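Local coordinates for tailspike protein (Acinetobacter phage vB_ApiP_P1, PDB 6E1R) that probably recognises and hydrolyses capsular polysaccharide of its Acinetobacter host as a trimeric phage tailspike, at residues A[16-21]-A[35-41]; A[360-366]-A[388-394]; A[293-297]-A[319-323]; A[40-46]-A[82-88]. One frame throughout, in Å; residues are numbered along the deposited sequence.

Interaction 1 (A[16-21]-A[35-41]); sequences GVVNSK and VLMTGYY
Strands 16-18 and 35-37 run parallel, their axes 4.6 Å apart at closest and crossing at -25°. Val17 pairs with Leu36 and Val18 with Met37, CA to CA 4.6 and 4.8 Å. The ladder reads Leu36 N to Gly16 O 3.1 Å, Val18 N to Leu36 O 2.7 Å and Thr38 N to Val18 O 2.9 Å. Beyond it, Lys21 N donates to Tyr40 O at 2.6 Å. Gly39, at phi 91°, has backbone angles that call for glycine. Val17 CG1 meets Leu36 CD2 at 3.7 Å on one face. On the other, Val18 (m) touches Val35 (CG1 to CG2, 4.0 Å) and selenomethionine Met37 (CG2 to CG, 3.6 Å). Lys21 CB makes a CH-pi contact, 3.8 Å from the Tyr40 ring centroid. Thr38 OG1 bonds Lys52 of the second subunit. The strands form a beta-alpha-beta unit with helix 21-25, whose N-cap is Ser20. Strand 16-18 is outermost in its sheet within the chain, and strand 34-37 also pairs with antiparallel strand 49-53.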
loop_
_atom_site.group_PDB
_atom_site.type_symbol
_atom_site.label_atom_id
_atom_site.label_comp_id
_atom_site.label_asym_id
_atom_site.label_seq_id
_atom_site.Cartn_x
_atom_site.Cartn_y
_atom_site.Cartn_z
ATOM N N GLY A 16 -33.563 23.810 -44.244
ATOM C CA GLY A 16 -32.951 25.103 -44.032
ATOM C C GLY A 16 -32.074 25.076 -42.797
ATOM O O GLY A 16 -31.754 24.012 -42.261
ATOM N N VAL A 17 -31.672 26.271 -42.372
ATOM C CA VAL A 17 -30.825 26.445 -41.201
ATOM C C VAL A 17 -31.454 27.488 -40.287
ATOM O O VAL A 17 -31.947 28.522 -40.752
ATOM C CB VAL A 17 -29.385 26.847 -41.588
ATOM C CG1 VAL A 17 -28.702 25.717 -42.341
ATOM C CG2 VAL A 17 -29.389 28.106 -42.428
ATOM N N VAL A 18 -31.460 27.201 -38.987
ATOM C CA VAL A 18 -31.939 28.128 -37.972
ATOM C C VAL A 18 -30.800 28.377 -36.990
ATOM O O VAL A 18 -29.875 27.574 -36.858
ATOM C CB VAL A 18 -33.199 27.614 -37.245
ATOM C CG1 VAL A 18 -34.296 27.298 -38.248
ATOM C CG2 VAL A 18 -32.874 26.387 -36.418
ATOM N N ASN A 19 -30.870 29.516 -36.302
ATOM C CA ASN A 19 -29.773 29.959 -35.452
ATOM C C ASN A 19 -30.099 29.931 -33.963
ATOM O O ASN A 19 -29.224 30.252 -33.152
ATOM C CB ASN A 19 -29.324 31.370 -35.858
ATOM C CG ASN A 19 -30.404 32.412 -35.652
ATOM O OD1 ASN A 19 -31.562 32.084 -35.404
ATOM N ND2 ASN A 19 -30.026 33.681 -35.755
ATOM N N SER A 20 -31.318 29.561 -33.577
ATOM C CA SER A 20 -31.688 29.570 -32.168
ATOM C C SER A 20 -32.857 28.620 -31.952
ATOM O O SER A 20 -33.510 28.175 -32.898
ATOM C CB SER A 20 -32.045 30.981 -31.687
ATOM O OG SER A 20 -33.191 31.474 -32.361
ATOM N N LYS A 21 -33.115 28.325 -30.675
ATOM C CA LYS A 21 -34.230 27.453 -30.320
ATOM C C LYS A 21 -35.569 28.149 -30.519
ATOM O O LYS A 21 -36.555 27.500 -30.887
ATOM C CB LYS A 21 -34.076 26.978 -28.873
ATOM C CG LYS A 21 -35.192 26.077 -28.370
ATOM C CD LYS A 21 -36.069 26.795 -27.355
ATOM C CE LYS A 21 -37.118 25.862 -26.770
ATOM N NZ LYS A 21 -37.896 26.513 -25.679
ATOM N N VAL A 35 -33.556 19.887 -40.412
ATOM C CA VAL A 35 -33.091 21.264 -40.334
ATOM C C VAL A 35 -31.790 21.290 -39.540
ATOM O O VAL A 35 -31.499 20.391 -38.748
ATOM C CB VAL A 35 -34.154 22.185 -39.688
ATOM C CG1 VAL A 35 -34.276 21.900 -38.197
ATOM C CG2 VAL A 35 -33.853 23.656 -39.945
ATOM N N LEU A 36 -30.998 22.332 -39.774
ATOM C CA LEU A 36 -29.728 22.538 -39.090
ATOM C C LEU A 36 -29.860 23.717 -38.136
ATOM O O LEU A 36 -30.160 24.836 -38.563
ATOM C CB LEU A 36 -28.595 22.783 -40.089
ATOM C CG LEU A 36 -27.276 23.326 -39.525
ATOM C CD1 LEU A 36 -26.682 22.398 -38.479
ATOM C CD2 LEU A 36 -26.276 23.570 -40.644
HETATM N N MSE A 37 -29.641 23.463 -36.850
HETATM C CA MSE A 37 -29.643 24.533 -35.864
HETATM C C MSE A 37 -28.219 24.835 -35.419
HETATM O O MSE A 37 -27.495 23.944 -34.978
HETATM C CB MSE A 37 -30.512 24.172 -34.658
HETATM C CG MSE A 37 -30.747 25.337 -33.710
HETATM SE SE MSE A 37 -31.979 24.930 -32.257
HETATM C CE MSE A 37 -30.814 23.792 -31.183
ATOM N N THR A 38 -27.818 26.097 -35.549
ATOM C CA THR A 38 -26.480 26.543 -35.163
ATOM C C THR A 38 -26.605 27.265 -33.825
ATOM O O THR A 38 -26.768 28.484 -33.768
ATOM C CB THR A 38 -25.868 27.438 -36.232
ATOM O OG1 THR A 38 -26.677 28.610 -36.397
ATOM C CG2 THR A 38 -25.781 26.698 -37.558
ATOM N N GLY A 39 -26.529 26.499 -32.742
ATOM C CA GLY A 39 -26.622 27.063 -31.411
ATOM C C GLY A 39 -28.028 27.118 -30.848
ATOM O O GLY A 39 -28.994 27.371 -31.574
ATOM N N TYR A 40 -28.146 26.875 -29.540
ATOM C CA TYR A 40 -29.447 26.924 -28.882
ATOM C C TYR A 40 -29.995 28.345 -28.842
ATOM O O TYR A 40 -31.213 28.542 -28.916
ATOM C CB TYR A 40 -29.328 26.348 -27.469
ATOM C CG TYR A 40 -30.634 25.935 -26.820
ATOM C CD1 TYR A 40 -31.487 26.875 -26.258
ATOM C CD2 TYR A 40 -31.002 24.597 -26.757
ATOM C CE1 TYR A 40 -32.674 26.495 -25.659
ATOM C CE2 TYR A 40 -32.186 24.207 -26.162
ATOM C CZ TYR A 40 -33.018 25.160 -25.614
ATOM O OH TYR A 40 -34.197 24.775 -25.019
ATOM N N TYR A 41 -29.118 29.340 -28.732
ATOM C CA TYR A 41 -29.506 30.741 -28.730
ATOM C C TYR A 41 -28.872 31.444 -29.924
ATOM O O TYR A 41 -27.896 30.965 -30.508
ATOM C CB TYR A 41 -29.083 31.436 -27.428
ATOM C CG TYR A 41 -29.758 30.893 -26.189
ATOM C CD1 TYR A 41 -30.908 31.484 -25.684
ATOM C CD2 TYR A 41 -29.242 29.788 -25.523
ATOM C CE1 TYR A 41 -31.527 30.989 -24.551
ATOM C CE2 TYR A 41 -29.853 29.287 -24.391
ATOM C CZ TYR A 41 -30.995 29.891 -23.909
ATOM O OH TYR A 41 -31.605 29.393 -22.781
#

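Interaction 2 (A[360-366]-A[388-394]); sequences FEGCYGQ and SIANHFT
Two parallel strand pairs are joined by a bend in each segment. Phe360 pairs with Ser388 and Glu361 with Ile389. After the bend, Tyr364, Gly365 and Gln366 pair with His392, Phe393 and Thr394; here the axes lie 4.7 Å apart at 9°. Phe360 O accepts from Ile389 N at 3.2 Å and from Asn391 ND2 at 2.6 Å. The Phe360 ring stacks on Phe334. Glu361 (t) lays CG 3.9 Å from Ile389 CD1, and its carboxylate forms a salt bridge with Lys333 of the second subunit. Gly362 turns the chain at phi 70°, matched by Ala390 at phi 58°, and Gly362 N bonds Ile389 O at 2.9 Å. Cys363 N donates to Asn391 OD1 at 2.8 Å, so the Asn391 amide (chi1 m) bridges the bend; its ND2 also reaches Ser388 OG at 2.9 Å. Cys363 O receives His392 N at 2.9 Å, while Cys363 CB packs on Phe393 CZ at 3.8 Å. Tyr364 and His392 (both t) bring CE2 and CD2 to 3.4 Å, rings oblique, and both meet Phe328 of the second subunit. Gly365 N bonds His392 O and Gly365 O takes Thr394 N, each 3.1 Å. Gln366 CB lies 3.6 Å from Thr394 OG1. Aligned bends with an inward asparagine amide joining successive coils are characteristic of a right-handed parallel beta-helix, the fold of many phage tailspikes.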
loop_
_atom_site.group_PDB
_atom_site.type_symbol
_atom_site.label_atom_id
_atom_site.label_comp_id
_atom_site.label_asym_id
_atom_site.label_seq_id
_atom_site.Cartn_x
_atom_site.Cartn_y
_atom_site.Cartn_z
ATOM N N PHE A 360 5.111 4.432 12.109
ATOM C CA PHE A 360 5.895 5.320 11.256
ATOM C C PHE A 360 6.927 4.447 10.554
ATOM O O PHE A 360 7.921 4.036 11.158
ATOM C CB PHE A 360 6.546 6.438 12.066
ATOM C CG PHE A 360 5.571 7.442 12.608
ATOM C CD1 PHE A 360 4.881 7.198 13.786
ATOM C CD2 PHE A 360 5.350 8.639 11.945
ATOM C CE1 PHE A 360 3.983 8.124 14.286
ATOM C CE2 PHE A 360 4.456 9.570 12.440
ATOM C CZ PHE A 360 3.772 9.311 13.612
ATOM N N GLU A 361 6.681 4.163 9.279
ATOM C CA GLU A 361 7.470 3.210 8.506
ATOM C C GLU A 361 8.214 3.963 7.409
ATOM O O GLU A 361 7.625 4.342 6.393
ATOM C CB GLU A 361 6.566 2.125 7.932
ATOM C CG GLU A 361 7.294 0.954 7.309
ATOM C CD GLU A 361 6.335 -0.054 6.714
ATOM O OE1 GLU A 361 5.766 -0.862 7.479
ATOM O OE2 GLU A 361 6.133 -0.025 5.485
ATOM N N GLY A 362 9.511 4.177 7.620
ATOM C CA GLY A 362 10.347 4.794 6.612
ATOM C C GLY A 362 10.082 6.259 6.353
ATOM O O GLY A 362 10.467 6.765 5.297
ATOM N N CYS A 363 9.449 6.965 7.287
ATOM C CA CYS A 363 9.173 8.380 7.088
ATOM C C CYS A 363 10.469 9.190 7.099
ATOM O O CYS A 363 11.490 8.780 7.658
ATOM C CB CYS A 363 8.212 8.894 8.158
ATOM S SG CYS A 363 6.585 8.107 8.121
ATOM N N TYR A 364 10.409 10.367 6.477
ATOM C CA TYR A 364 11.599 11.177 6.249
ATOM C C TYR A 364 11.227 12.650 6.309
ATOM O O TYR A 364 10.302 13.083 5.616
ATOM C CB TYR A 364 12.221 10.836 4.887
ATOM C CG TYR A 364 13.527 11.535 4.583
ATOM C CD1 TYR A 364 13.546 12.795 4.000
ATOM C CD2 TYR A 364 14.743 10.922 4.856
ATOM C CE1 TYR A 364 14.739 13.433 3.713
ATOM C CE2 TYR A 364 15.940 11.551 4.571
ATOM C CZ TYR A 364 15.933 12.805 3.999
ATOM O OH TYR A 364 17.124 13.434 3.713
ATOM N N GLY A 365 11.941 13.409 7.129
ATOM C CA GLY A 365 11.719 14.837 7.203
ATOM C C GLY A 365 12.334 15.428 8.458
ATOM O O GLY A 365 13.137 14.795 9.142
ATOM N N GLN A 366 11.924 16.663 8.743
ATOM C CA GLN A 366 12.415 17.434 9.876
ATOM C C GLN A 366 11.231 17.864 10.731
ATOM O O GLN A 366 10.187 18.258 10.204
ATOM C CB GLN A 366 13.217 18.652 9.407
ATOM C CG GLN A 366 13.657 19.586 10.520
ATOM C CD GLN A 366 14.449 20.771 10.004
ATOM O OE1 GLN A 366 13.881 21.793 9.622
ATOM N NE2 GLN A 366 15.771 20.638 9.994
ATOM N N SER A 388 8.036 1.645 14.775
ATOM C CA SER A 388 8.755 2.819 14.276
ATOM C C SER A 388 10.082 2.325 13.708
ATOM O O SER A 388 11.037 2.112 14.459
ATOM C CB SER A 388 8.965 3.846 15.380
ATOM O OG SER A 388 9.948 4.799 15.012
ATOM N N ILE A 389 10.133 2.145 12.389
ATOM C CA ILE A 389 11.277 1.530 11.726
ATOM C C ILE A 389 11.729 2.399 10.561
ATOM O O ILE A 389 10.904 2.956 9.828
ATOM C CB ILE A 389 10.950 0.102 11.240
ATOM C CG1 ILE A 389 9.616 0.081 10.490
ATOM C CG2 ILE A 389 10.943 -0.871 12.411
ATOM C CD1 ILE A 389 9.266 -1.273 9.907
ATOM N N ALA A 390 13.050 2.517 10.403
ATOM C CA ALA A 390 13.676 3.167 9.251
ATOM C C ALA A 390 13.232 4.618 9.085
ATOM O O ALA A 390 13.221 5.152 7.975
ATOM C CB ALA A 390 13.416 2.380 7.964
ATOM N N ASN A 391 12.876 5.273 10.186
ATOM C CA ASN A 391 12.488 6.676 10.152
ATOM C C ASN A 391 13.712 7.568 10.308
ATOM O O ASN A 391 14.628 7.260 11.074
ATOM C CB ASN A 391 11.484 6.983 11.263
ATOM C CG ASN A 391 10.188 6.222 11.102
ATOM O OD1 ASN A 391 9.583 6.221 10.030
ATOM N ND2 ASN A 391 9.753 5.562 12.172
ATOM N N HIS A 392 13.721 8.679 9.576
ATOM C CA HIS A 392 14.741 9.708 9.729
ATOM C C HIS A 392 14.056 11.026 10.052
ATOM O O HIS A 392 13.292 11.550 9.234
ATOM C CB HIS A 392 15.599 9.853 8.472
ATOM C CG HIS A 392 16.584 10.979 8.552
ATOM N ND1 HIS A 392 17.586 11.024 9.497
ATOM C CD2 HIS A 392 16.710 12.109 7.816
ATOM C CE1 HIS A 392 18.292 12.130 9.335
ATOM N NE2 HIS A 392 17.782 12.805 8.321
ATOM N N PHE A 393 14.330 11.558 11.239
ATOM C CA PHE A 393 13.749 12.814 11.693
ATOM C C PHE A 393 14.857 13.697 12.245
ATOM O O PHE A 393 15.549 13.307 13.191
ATOM C CB PHE A 393 12.675 12.575 12.757
ATOM C CG PHE A 393 11.386 12.037 12.208
ATOM C CD1 PHE A 393 10.805 12.607 11.088
ATOM C CD2 PHE A 393 10.757 10.960 12.808
ATOM C CE1 PHE A 393 9.618 12.114 10.579
ATOM C CE2 PHE A 393 9.571 10.462 12.305
ATOM C CZ PHE A 393 9.001 11.041 11.188
ATOM N N THR A 394 15.026 14.873 11.652
ATOM C CA THR A 394 15.905 15.892 12.201
ATOM C C THR A 394 15.087 16.819 13.088
ATOM O O THR A 394 13.966 17.202 12.738
ATOM C CB THR A 394 16.590 16.690 11.090
ATOM O OG1 THR A 394 15.950 16.417 9.837
ATOM C CG2 THR A 394 18.058 16.308 10.991
#

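Interaction 3 (A[293-297]-A[319-323]); sequences IKCTA and KTLGN
Three backbone hydrogen bonds set a parallel register. Lys319 N donates to Ile293 O at 2.7 Å, Cys295 N to Lys319 O at 3.1 Å and Leu321 N to Cys295 O at 2.8 Å. Lys294 pairs with Lys319 and Cys295 with Thr320, CA to CA 4.9 and 5.2 Å. The touching parts run 25° apart. Beyond the last bond the chains spread, and water 1 fills in: it accepts from Ala297 N at 3.1 Å and donates to Leu321 O at 2.8 Å. CA-H...O contacts lie between the bonds, as from Thr320 CA to Cys295 O at 3.3 Å. Lys294 and Lys319 (both t) share one face. Lys294 CG packs on Leu321 CD1 at 3.7 Å, and Lys294 NZ forms salt bridges with Glu290 and Asp264. Cys295 (p) faces the opposite way, SG 4.2 Å from Thr320 CG2, beside Trp269 and Ile301. Thr296 OG1 lies 3.4 Å from Leu321 CB, and Thr296 CG2 is 3.7 Å from Gly322 CA, where a CB would clash. These neighbouring strands belong to one parallel sheet of the beta-helix, between strands 267-270 and 346-350. Backbone bonding sets the register, while the faces divide into buried packing round Cys295 and a lysine-bearing side.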
loop_
_atom_site.group_PDB
_atom_site.type_symbol
_atom_site.label_atom_id
_atom_site.label_comp_id
_atom_site.label_asym_id
_atom_site.label_seq_id
_atom_site.Cartn_x
_atom_site.Cartn_y
_atom_site.Cartn_z
ATOM N N ILE A 293 -6.517 16.726 9.902
ATOM C CA ILE A 293 -7.598 15.749 9.854
ATOM C C ILE A 293 -8.155 15.615 11.265
ATOM O O ILE A 293 -7.485 15.073 12.152
ATOM C CB ILE A 293 -7.127 14.388 9.323
ATOM C CG1 ILE A 293 -6.521 14.534 7.927
ATOM C CG2 ILE A 293 -8.280 13.396 9.304
ATOM C CD1 ILE A 293 -5.931 13.254 7.386
ATOM N N LYS A 294 -9.372 16.108 11.476
ATOM C CA LYS A 294 -10.092 15.956 12.736
ATOM C C LYS A 294 -11.288 15.053 12.471
ATOM O O LYS A 294 -12.200 15.430 11.727
ATOM C CB LYS A 294 -10.550 17.300 13.294
ATOM C CG LYS A 294 -11.380 17.151 14.561
ATOM C CD LYS A 294 -12.149 18.413 14.895
ATOM C CE LYS A 294 -11.223 19.528 15.299
ATOM N NZ LYS A 294 -11.980 20.726 15.767
ATOM N N CYS A 295 -11.292 13.867 13.072
ATOM C CA CYS A 295 -12.307 12.878 12.749
ATOM C C CYS A 295 -12.732 12.109 13.990
ATOM O O CYS A 295 -11.902 11.754 14.831
ATOM C CB CYS A 295 -11.799 11.897 11.686
ATOM S SG CYS A 295 -10.369 10.918 12.201
ATOM N N THR A 296 -14.037 11.867 14.092
ATOM C CA THR A 296 -14.603 10.889 15.019
ATOM C C THR A 296 -14.793 9.622 14.193
ATOM O O THR A 296 -15.818 9.436 13.536
ATOM C CB THR A 296 -15.913 11.382 15.622
ATOM O OG1 THR A 296 -15.688 12.611 16.323
ATOM C CG2 THR A 296 -16.488 10.348 16.581
ATOM N N ALA A 297 -13.779 8.761 14.199
ATOM C CA ALA A 297 -13.706 7.652 13.263
ATOM C C ALA A 297 -13.443 6.340 13.986
ATOM O O ALA A 297 -13.027 6.308 15.146
ATOM C CB ALA A 297 -12.609 7.882 12.216
ATOM N N LYS A 319 -6.120 14.233 14.376
ATOM C CA LYS A 319 -6.658 14.258 15.733
ATOM C C LYS A 319 -7.938 13.435 15.761
ATOM O O LYS A 319 -8.943 13.824 15.156
ATOM C CB LYS A 319 -6.922 15.691 16.196
ATOM C CG LYS A 319 -7.516 15.790 17.591
ATOM C CD LYS A 319 -7.714 17.237 18.007
ATOM C CE LYS A 319 -8.285 17.335 19.411
ATOM N NZ LYS A 319 -8.377 18.746 19.877
ATOM N N THR A 320 -7.903 12.304 16.458
ATOM C CA THR A 320 -9.057 11.426 16.559
ATOM C C THR A 320 -9.919 11.808 17.757
ATOM O O THR A 320 -9.417 12.240 18.798
ATOM C CB THR A 320 -8.621 9.964 16.679
ATOM O OG1 THR A 320 -7.618 9.843 17.697
ATOM C CG2 THR A 320 -8.062 9.462 15.355
ATOM N N LEU A 321 -11.230 11.639 17.598
ATOM C CA LEU A 321 -12.208 11.986 18.617
ATOM C C LEU A 321 -13.188 10.834 18.795
ATOM O O LEU A 321 -13.178 9.856 18.043
ATOM C CB LEU A 321 -12.964 13.271 18.251
ATOM C CG LEU A 321 -12.176 14.580 18.266
ATOM C CD1 LEU A 321 -12.962 15.682 17.580
ATOM C CD2 LEU A 321 -11.855 14.972 19.694
ATOM N N GLY A 322 -14.049 10.968 19.794
ATOM C CA GLY A 322 -15.112 10.013 20.036
ATOM C C GLY A 322 -14.924 9.272 21.347
ATOM O O GLY A 322 -14.108 9.635 22.200
ATOM N N ASN A 323 -15.706 8.205 21.495
ATOM C CA ASN A 323 -15.677 7.347 22.672
ATOM C C ASN A 323 -15.214 5.962 22.243
ATOM O O ASN A 323 -15.840 5.336 21.380
ATOM C CB ASN A 323 -17.058 7.281 23.330
ATOM C CG ASN A 323 -17.079 6.400 24.564
ATOM O OD1 ASN A 323 -16.035 6.073 25.130
ATOM N ND2 ASN A 323 -18.276 6.011 24.991
HETATM O O HOH W 1 -11.556 8.488 16.285
#

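Interaction 4 (A[40-46]-A[82-88]); sequences YYAGQYM and SACGADP
Tyr41, Tyr40 and Ser82 bury the most surface where two loops meet. Tyr41 (chi1 m) reaches across from the start of a type II turn, Tyr41 to Gln44, closed by Gln44 N to Tyr41 O at 3.3 Å. Its OH donates to Gly85 O at 2.5 Å, the sole hydrogen bond between the segments. Asp87 CB sits over the Tyr41 ring, 3.8 Å from the centroid, a CH-pi contact. Tyr40 (chi1 t) places its ring under Gly85, whose CA lies 4.0 Å from the centroid, again CH-pi. Gly85 has phi 108° and psi 7°, angles that call for glycine. Tyr40 CB lies 3.4 Å from Ser82 O and Tyr40 CE2 3.4 Å from Ala83 O; the Tyr40 hydroxyl bonds Gly63 O. Tyr40 N bonds Met46 O at 2.9 Å, closing the first loop on itself. Ser82 is in a short 3-10 segment; Ser82 OG lies 3.6 Å from CB of selenomethionine Met46 and bonds Asp114. The contact joins the loop between strands 34-37 and 49-53 of the N-terminal sheet to the loop between strand 79-80 and helix 94-106, at the start of the beta-helix. Its chemistry is tyrosine rings and one hydroxyl against mostly backbone.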
loop_
_atom_site.group_PDB
_atom_site.type_symbol
_atom_site.label_atom_id
_atom_site.label_comp_id
_atom_site.label_asym_id
_atom_site.label_seq_id
_atom_site.Cartn_x
_atom_site.Cartn_y
_atom_site.Cartn_z
ATOM N N TYR A 40 -28.146 26.875 -29.540
ATOM C CA TYR A 40 -29.447 26.924 -28.882
ATOM C C TYR A 40 -29.995 28.345 -28.842
ATOM O O TYR A 40 -31.213 28.542 -28.916
ATOM C CB TYR A 40 -29.328 26.348 -27.469
ATOM C CG TYR A 40 -30.634 25.935 -26.820
ATOM C CD1 TYR A 40 -31.487 26.875 -26.258
ATOM C CD2 TYR A 40 -31.002 24.597 -26.757
ATOM C CE1 TYR A 40 -32.674 26.495 -25.659
ATOM C CE2 TYR A 40 -32.186 24.207 -26.162
ATOM C CZ TYR A 40 -33.018 25.160 -25.614
ATOM O OH TYR A 40 -34.197 24.775 -25.019
ATOM N N TYR A 41 -29.118 29.340 -28.732
ATOM C CA TYR A 41 -29.506 30.741 -28.730
ATOM C C TYR A 41 -28.872 31.444 -29.924
ATOM O O TYR A 41 -27.896 30.965 -30.508
ATOM C CB TYR A 41 -29.083 31.436 -27.428
ATOM C CG TYR A 41 -29.758 30.893 -26.189
ATOM C CD1 TYR A 41 -30.908 31.484 -25.684
ATOM C CD2 TYR A 41 -29.242 29.788 -25.523
ATOM C CE1 TYR A 41 -31.527 30.989 -24.551
ATOM C CE2 TYR A 41 -29.853 29.287 -24.391
ATOM C CZ TYR A 41 -30.995 29.891 -23.909
ATOM O OH TYR A 41 -31.605 29.393 -22.781
ATOM N N ALA A 42 -29.441 32.593 -30.281
ATOM C CA ALA A 42 -28.931 33.359 -31.409
ATOM C C ALA A 42 -27.530 33.879 -31.112
ATOM O O ALA A 42 -27.223 34.278 -29.985
ATOM C CB ALA A 42 -29.867 34.523 -31.729
ATOM N N GLY A 43 -26.675 33.874 -32.133
ATOM C CA GLY A 43 -25.306 34.311 -31.971
ATOM C C GLY A 43 -24.379 33.298 -31.338
ATOM O O GLY A 43 -23.183 33.585 -31.194
ATOM N N GLN A 44 -24.883 32.128 -30.959
ATOM C CA GLN A 44 -24.086 31.084 -30.339
ATOM C C GLN A 44 -23.953 29.897 -31.283
ATOM O O GLN A 44 -24.791 29.682 -32.162
ATOM C CB GLN A 44 -24.716 30.620 -29.020
ATOM C CG GLN A 44 -24.867 31.714 -27.976
ATOM C CD GLN A 44 -23.535 32.212 -27.452
ATOM O OE1 GLN A 44 -22.532 31.498 -27.488
ATOM N NE2 GLN A 44 -23.519 33.446 -26.960
ATOM N N TYR A 45 -22.881 29.129 -31.095
ATOM C CA TYR A 45 -22.648 27.915 -31.863
ATOM C C TYR A 45 -22.799 26.654 -31.024
ATOM O O TYR A 45 -22.691 25.548 -31.566
ATOM C CB TYR A 45 -21.254 27.948 -32.503
ATOM C CG TYR A 45 -20.114 28.076 -31.514
ATOM C CD1 TYR A 45 -19.525 26.950 -30.951
ATOM C CD2 TYR A 45 -19.627 29.322 -31.143
ATOM C CE1 TYR A 45 -18.485 27.060 -30.051
ATOM C CE2 TYR A 45 -18.586 29.443 -30.242
ATOM C CZ TYR A 45 -18.020 28.308 -29.698
ATOM O OH TYR A 45 -16.984 28.423 -28.801
HETATM N N MSE A 46 -23.046 26.789 -29.724
HETATM C CA MSE A 46 -23.157 25.638 -28.836
HETATM C C MSE A 46 -24.609 25.249 -28.594
HETATM O O MSE A 46 -25.502 26.095 -28.606
HETATM C CB MSE A 46 -22.464 25.925 -27.508
HETATM C CG MSE A 46 -20.972 26.132 -27.641
HETATM SE SE MSE A 46 -20.114 26.335 -25.914
HETATM C CE MSE A 46 -18.255 26.377 -26.502
ATOM N N SER A 82 -25.456 22.990 -23.029
ATOM C CA SER A 82 -25.906 24.030 -23.947
ATOM C C SER A 82 -27.164 23.609 -24.688
ATOM O O SER A 82 -28.021 24.448 -24.985
ATOM C CB SER A 82 -24.802 24.367 -24.951
ATOM O OG SER A 82 -23.664 24.905 -24.302
ATOM N N ALA A 83 -27.298 22.317 -24.986
ATOM C CA ALA A 83 -28.504 21.801 -25.618
ATOM C C ALA A 83 -29.695 21.737 -24.670
ATOM O O ALA A 83 -30.784 21.347 -25.106
ATOM C CB ALA A 83 -28.232 20.414 -26.202
ATOM N N CYS A 84 -29.525 22.100 -23.400
ATOM C CA CYS A 84 -30.617 22.093 -22.436
ATOM C C CYS A 84 -31.022 23.494 -21.991
ATOM O O CYS A 84 -31.758 23.631 -21.009
ATOM C CB CYS A 84 -30.243 21.244 -21.219
ATOM S SG CYS A 84 -29.891 19.512 -21.604
ATOM N N GLY A 85 -30.560 24.532 -22.682
ATOM C CA GLY A 85 -30.942 25.892 -22.367
ATOM C C GLY A 85 -29.875 26.749 -21.721
ATOM O O GLY A 85 -30.181 27.876 -21.311
ATOM N N ALA A 86 -28.641 26.264 -21.611
ATOM C CA ALA A 86 -27.571 27.041 -20.994
ATOM C C ALA A 86 -27.147 28.151 -21.945
ATOM O O ALA A 86 -26.609 27.884 -23.025
ATOM C CB ALA A 86 -26.394 26.139 -20.642
ATOM N N ASP A 87 -27.380 29.399 -21.545
ATOM C CA ASP A 87 -27.075 30.541 -22.391
ATOM C C ASP A 87 -25.727 31.111 -21.982
ATOM O O ASP A 87 -25.596 31.617 -20.857
ATOM C CB ASP A 87 -28.167 31.603 -22.267
ATOM C CG ASP A 87 -28.027 32.713 -23.290
ATOM O OD1 ASP A 87 -27.162 32.601 -24.182
ATOM O OD2 ASP A 87 -28.792 33.696 -23.203
ATOM N N PRO A 88 -24.704 31.047 -22.839
ATOM C CA PRO A 88 -23.393 31.599 -22.458
ATOM C C PRO A 88 -23.415 33.088 -22.169
ATOM O O PRO A 88 -22.597 33.566 -21.373
ATOM C CB PRO A 88 -22.513 31.272 -23.673
ATOM C CG PRO A 88 -23.190 30.107 -24.329
ATOM C CD PRO A 88 -24.657 30.335 -24.126
#

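How the interactions relate
Interactions 1 and 4 are neighbours, centres about 10 Å apart. They share Tyr40 and Tyr41 and lie toward the N-terminal end. Tyr40 serves both, with Lys21 CB over its ring in interaction 1 and Gly85 CA in interaction 4. Interactions 2 and 3 belong to the beta-helix, centres about 24 Å apart, on different sheets. Interactions 1 and 2 are mostly buried and touch the second subunit. Interaction 3 is partly buried and touches no other chain. Interactions 1, 2 and 3 all rest on parallel backbone ladders. Interaction 2 adds an asparagine amide and aromatic rings, interaction 3 a water. Interaction 4, also partly buried, replaces the ladder with tyrosine packing and a single hydroxyl-to-backbone hydrogen bond.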